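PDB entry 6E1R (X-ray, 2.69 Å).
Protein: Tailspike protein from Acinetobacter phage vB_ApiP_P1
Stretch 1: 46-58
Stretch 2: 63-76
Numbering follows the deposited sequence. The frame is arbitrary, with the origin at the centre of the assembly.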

# COMPACT_ATOMS: atom_id res chain seq x y z
N MSE A 46 -28.13 35.76 -7.86
CA MSE A 46 -26.74 35.36 -7.73
C MSE A 46 -25.79 36.44 -8.25
O MSE A 46 -26.13 37.19 -9.16
CB MSE A 46 -26.50 34.05 -8.48
CG MSE A 46 -27.26 32.88 -7.90
SE MSE A 46 -26.80 31.21 -8.77
CE MSE A 46 -27.81 29.99 -7.64
N GLY A 47 -24.60 36.48 -7.66
CA GLY A 47 -23.67 37.56 -7.92
C GLY A 47 -23.97 38.83 -7.16
O GLY A 47 -23.22 39.81 -7.31
N GLY A 48 -25.03 38.85 -6.36
CA GLY A 48 -25.36 40.04 -5.61
C GLY A 48 -24.43 40.25 -4.44
O GLY A 48 -23.86 39.31 -3.89
N ASP A 49 -24.28 41.51 -4.04
CA ASP A 49 -23.35 41.88 -2.99
C ASP A 49 -23.60 43.34 -2.62
O ASP A 49 -24.30 44.07 -3.33
CB ASP A 49 -21.90 41.66 -3.42
CG ASP A 49 -20.96 41.50 -2.26
OD1 ASP A 49 -21.38 41.71 -1.10
OD2 ASP A 49 -19.79 41.14 -2.50
N HIS A 50 -23.01 43.75 -1.50
CA HIS A 50 -23.03 45.14 -1.09
C HIS A 50 -21.88 45.89 -1.74
O HIS A 50 -20.81 45.32 -2.00
CB HIS A 50 -22.94 45.27 0.43
CG HIS A 50 -24.15 44.77 1.16
ND1 HIS A 50 -24.22 44.69 2.53
CD2 HIS A 50 -25.34 44.33 0.69
CE1 HIS A 50 -25.40 44.22 2.88
NE2 HIS A 50 -26.11 44.00 1.79
N PHE A 51 -22.10 47.17 -2.02
CA PHE A 51 -21.10 48.00 -2.66
C PHE A 51 -20.97 49.32 -1.92
O PHE A 51 -21.97 49.94 -1.55
CB PHE A 51 -21.44 48.26 -4.14
CG PHE A 51 -21.23 47.07 -5.03
CD1 PHE A 51 -22.20 46.08 -5.12
CD2 PHE A 51 -20.07 46.93 -5.76
CE1 PHE A 51 -22.01 44.98 -5.94
CE2 PHE A 51 -19.87 45.83 -6.58
CZ PHE A 51 -20.84 44.86 -6.67
N LYS A 52 -19.73 49.75 -1.71
CA LYS A 52 -19.42 51.03 -1.11
C LYS A 52 -18.79 51.92 -2.16
O LYS A 52 -17.97 51.46 -2.96
CB LYS A 52 -18.48 50.87 0.09
CG LYS A 52 -18.17 52.17 0.82
CD LYS A 52 -17.26 51.92 2.02
CE LYS A 52 -17.98 51.14 3.11
NZ LYS A 52 -17.09 50.87 4.27
N TYR A 53 -19.18 53.19 -2.18
CA TYR A 53 -18.70 54.11 -3.20
C TYR A 53 -17.35 54.68 -2.83
O TYR A 53 -17.07 54.97 -1.66
CB TYR A 53 -19.71 55.24 -3.43
CG TYR A 53 -19.41 56.07 -4.65
CD1 TYR A 53 -18.76 57.29 -4.54
CD2 TYR A 53 -19.77 55.64 -5.92
CE1 TYR A 53 -18.48 58.06 -5.65
CE2 TYR A 53 -19.50 56.40 -7.04
CZ TYR A 53 -18.86 57.61 -6.90
OH TYR A 53 -18.58 58.37 -8.01
N ASP A 54 -16.50 54.86 -3.84
CA ASP A 54 -15.16 55.43 -3.67
C ASP A 54 -14.97 56.45 -4.78
O ASP A 54 -14.86 56.08 -5.96
CB ASP A 54 -14.09 54.35 -3.72
CG ASP A 54 -12.74 54.83 -3.21
OD1 ASP A 54 -12.40 56.01 -3.44
OD2 ASP A 54 -12.02 54.03 -2.58
N SER A 55 -14.92 57.73 -4.42
CA SER A 55 -14.77 58.79 -5.41
C SER A 55 -13.42 58.75 -6.10
O SER A 55 -13.29 59.26 -7.22
CB SER A 55 -15.00 60.16 -4.77
OG SER A 55 -14.08 60.39 -3.72
N THR A 56 -12.40 58.16 -5.46
CA THR A 56 -11.09 58.08 -6.09
C THR A 56 -11.10 57.15 -7.29
O THR A 56 -10.32 57.34 -8.23
CB THR A 56 -10.05 57.61 -5.07
OG1 THR A 56 -10.39 56.30 -4.60
CG2 THR A 56 -9.98 58.57 -3.89
N GLN A 57 -11.98 56.15 -7.29
CA GLN A 57 -12.09 55.18 -8.37
C GLN A 57 -13.44 55.28 -9.07
O GLN A 57 -14.00 54.28 -9.52
CB GLN A 57 -11.87 53.76 -7.84
CG GLN A 57 -10.58 53.58 -7.07
CD GLN A 57 -10.44 52.18 -6.52
OE1 GLN A 57 -10.54 51.20 -7.25
NE2 GLN A 57 -10.21 52.08 -5.21
N ALA A 58 -13.97 56.50 -9.19
CA ALA A 58 -15.29 56.68 -9.79
C ALA A 58 -15.30 56.28 -11.26
O ALA A 58 -16.33 55.82 -11.76
CB ALA A 58 -15.74 58.13 -9.63
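Stretch 2 63-76: GVTVINGWVKQFSA

The most distinctive feature of this contact is the way the carboxylate of Asp49 gathers the end of stretch 2 around itself. Asp49 OD1 accepts hydrogen bonds from Ser75 N at 2.9 Å and from Ser75 OG at 3.1 Å, while Asp49 OD2 takes a weak hydrogen bond from Phe74 N at 2.9 Å and forms a salt bridge with Lys72 NZ at 3.2 Å. Asp49 OD1 also accepts a hydrogen bond from His50 N at 2.6 Å, so one buried carboxylate binds both the backbone amide of the next residue, His50, and the bend that follows the partner strand. That bend is sharp: Gln73 has phi/psi of -95/-11° and Phe74 adopts the left-handed values 53/59°, which turns the amides of Phe74 and Ser75 to Asp49.

Before this bend, residues 70-72 run as a short strand against the extended segment that ends at Tyr53. The two are antiparallel in register, yet their axes cross at 137° and approach to 4.3 Å, well short of a flat antiparallel alignment. Lys52 and Val71 form the hydrogen-bonded pair, with Val71 N to Lys52 O at 2.8 Å and Lys52 N to Val71 O at 3.1 Å. The ladder continues through Gln73 N to His50 O at 2.9 Å on one side and Asp54 N to Gly69 O at 2.7 Å on the other. Phe51 lies opposite Lys72 and Tyr53 opposite Trp70 as non-hydrogen-bonded pairs, with CA atoms 4.9 and 4.4 Å apart.

These four side chains share one face of the sheet. Tyr53 turns its ring edge to the face of Trp70, the centroid of the six-membered ring lying 4.9 Å from that of Tyr53 and the planes inclined at 66°; Tyr53 CB also sits 3.7 Å above the centroid of the Trp70 six-membered ring. Phe51 CB packs 3.8 Å from Trp70 CB, and Phe51 CE2 reaches to 4.3 Å from Ile67 CD1. On the face shared by Lys52 and Val71, Gln73 NE2 bonds back to Val71 O at 3.1 Å and comes within 3.4 Å of Lys52 CB.

Stretch 2 enters this strand through a type I' turn from Ile67 to Trp70, closed by Trp70 N to Ile67 O at 3.1 Å and Ile67 N to Trp70 O at 2.8 Å. Gly69, at phi/psi 98/-18°, lies close against stretch 1, its CA 3.7 Å from Ala58 CA and 3.1 Å from Gln57 O. A CB here would fall 2.7 Å from Tyr53 CE2, a clash, and the backbone angles alone already call for glycine.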

# COMPACT_ATOMS: atom_id res chain seq x y z
N GLY A 63 -15.78 45.44 -13.73
CA GLY A 63 -16.87 44.50 -13.88
C GLY A 63 -17.05 43.52 -12.75
O GLY A 63 -18.02 42.74 -12.77
N VAL A 64 -16.16 43.52 -11.76
CA VAL A 64 -16.24 42.57 -10.65
C VAL A 64 -16.11 43.31 -9.33
O VAL A 64 -17.09 43.45 -8.59
CB VAL A 64 -15.16 41.48 -10.77
CG1 VAL A 64 -15.26 40.51 -9.60
CG2 VAL A 64 -15.29 40.73 -12.09
N THR A 65 -14.90 43.77 -9.01
CA THR A 65 -14.65 44.36 -7.70
C THR A 65 -15.07 45.83 -7.65
O THR A 65 -15.67 46.26 -6.66
CB THR A 65 -13.18 44.21 -7.33
OG1 THR A 65 -12.35 44.73 -8.38
CG2 THR A 65 -12.83 42.75 -7.08
N VAL A 66 -14.76 46.61 -8.68
CA VAL A 66 -15.09 48.03 -8.74
C VAL A 66 -15.91 48.28 -10.00
O VAL A 66 -15.49 47.91 -11.10
CB VAL A 66 -13.84 48.92 -8.71
CG1 VAL A 66 -14.09 50.16 -7.88
CG2 VAL A 66 -12.65 48.14 -8.18
N ILE A 67 -17.07 48.91 -9.84
CA ILE A 67 -17.99 49.19 -10.94
C ILE A 67 -18.34 50.68 -10.87
O ILE A 67 -19.26 51.08 -10.15
CB ILE A 67 -19.24 48.32 -10.90
CG1 ILE A 67 -18.86 46.84 -11.03
CG2 ILE A 67 -20.20 48.70 -12.01
CD1 ILE A 67 -20.02 45.89 -10.86
N ASN A 68 -17.59 51.50 -11.61
CA ASN A 68 -17.81 52.95 -11.66
C ASN A 68 -17.85 53.57 -10.27
O ASN A 68 -18.74 54.36 -9.93
CB ASN A 68 -19.07 53.29 -12.46
CG ASN A 68 -18.85 53.20 -13.96
OD1 ASN A 68 -17.73 53.28 -14.44
ND2 ASN A 68 -19.94 53.02 -14.70
N GLY A 69 -16.87 53.21 -9.44
CA GLY A 69 -16.73 53.74 -8.11
C GLY A 69 -17.29 52.87 -7.01
O GLY A 69 -16.94 53.06 -5.84
N TRP A 70 -18.16 51.92 -7.35
CA TRP A 70 -18.76 51.03 -6.36
C TRP A 70 -17.85 49.82 -6.18
O TRP A 70 -17.69 49.01 -7.09
CB TRP A 70 -20.16 50.62 -6.80
CG TRP A 70 -21.08 51.79 -6.90
CD1 TRP A 70 -21.45 52.46 -8.03
CD2 TRP A 70 -21.73 52.46 -5.81
NE1 TRP A 70 -22.30 53.49 -7.72
CE2 TRP A 70 -22.48 53.52 -6.36
CE3 TRP A 70 -21.74 52.27 -4.43
CZ2 TRP A 70 -23.24 54.38 -5.57
CZ3 TRP A 70 -22.50 53.12 -3.65
CH2 TRP A 70 -23.24 54.16 -4.22
N VAL A 71 -17.27 49.70 -4.99
CA VAL A 71 -16.34 48.62 -4.69
C VAL A 71 -17.10 47.47 -4.04
O VAL A 71 -17.91 47.67 -3.13
CB VAL A 71 -15.19 49.10 -3.79
CG1 VAL A 71 -13.87 48.56 -4.29
CG2 VAL A 71 -15.14 50.62 -3.75
N LYS A 72 -16.83 46.26 -4.53
CA LYS A 72 -17.46 45.06 -3.98
C LYS A 72 -17.03 44.86 -2.53
O LYS A 72 -15.84 44.94 -2.20
CB LYS A 72 -17.07 43.85 -4.82
CG LYS A 72 -17.87 42.59 -4.55
CD LYS A 72 -17.39 41.44 -5.42
CE LYS A 72 -18.27 40.22 -5.27
NZ LYS A 72 -19.69 40.51 -5.60
N GLN A 73 -18.01 44.62 -1.65
CA GLN A 73 -17.75 44.51 -0.22
C GLN A 73 -17.55 43.07 0.25
O GLN A 73 -17.13 42.87 1.39
CB GLN A 73 -18.90 45.14 0.57
CG GLN A 73 -19.03 46.64 0.37
CD GLN A 73 -17.80 47.41 0.80
OE1 GLN A 73 -17.56 47.60 1.99
NE2 GLN A 73 -17.00 47.85 -0.17
N PHE A 74 -17.84 42.08 -0.60
CA PHE A 74 -17.67 40.66 -0.26
C PHE A 74 -18.40 40.32 1.04
O PHE A 74 -17.81 39.86 2.02
CB PHE A 74 -16.19 40.28 -0.19
CG PHE A 74 -15.51 40.21 -1.53
CD1 PHE A 74 -15.56 39.06 -2.28
CD2 PHE A 74 -14.82 41.31 -2.02
CE1 PHE A 74 -14.93 38.99 -3.51
CE2 PHE A 74 -14.19 41.24 -3.25
CZ PHE A 74 -14.24 40.08 -4.00
N SER A 75 -19.71 40.57 1.03
CA SER A 75 -20.52 40.27 2.21
C SER A 75 -20.54 38.77 2.50
O SER A 75 -20.56 38.36 3.67
CB SER A 75 -21.94 40.80 2.01
OG SER A 75 -21.94 42.21 1.91
N ALA A 76 -20.54 37.94 1.46
CA ALA A 76 -20.47 36.50 1.64
C ALA A 76 -19.05 36.00 1.88
O ALA A 76 -18.88 34.86 2.31
CB ALA A 76 -21.07 35.78 0.43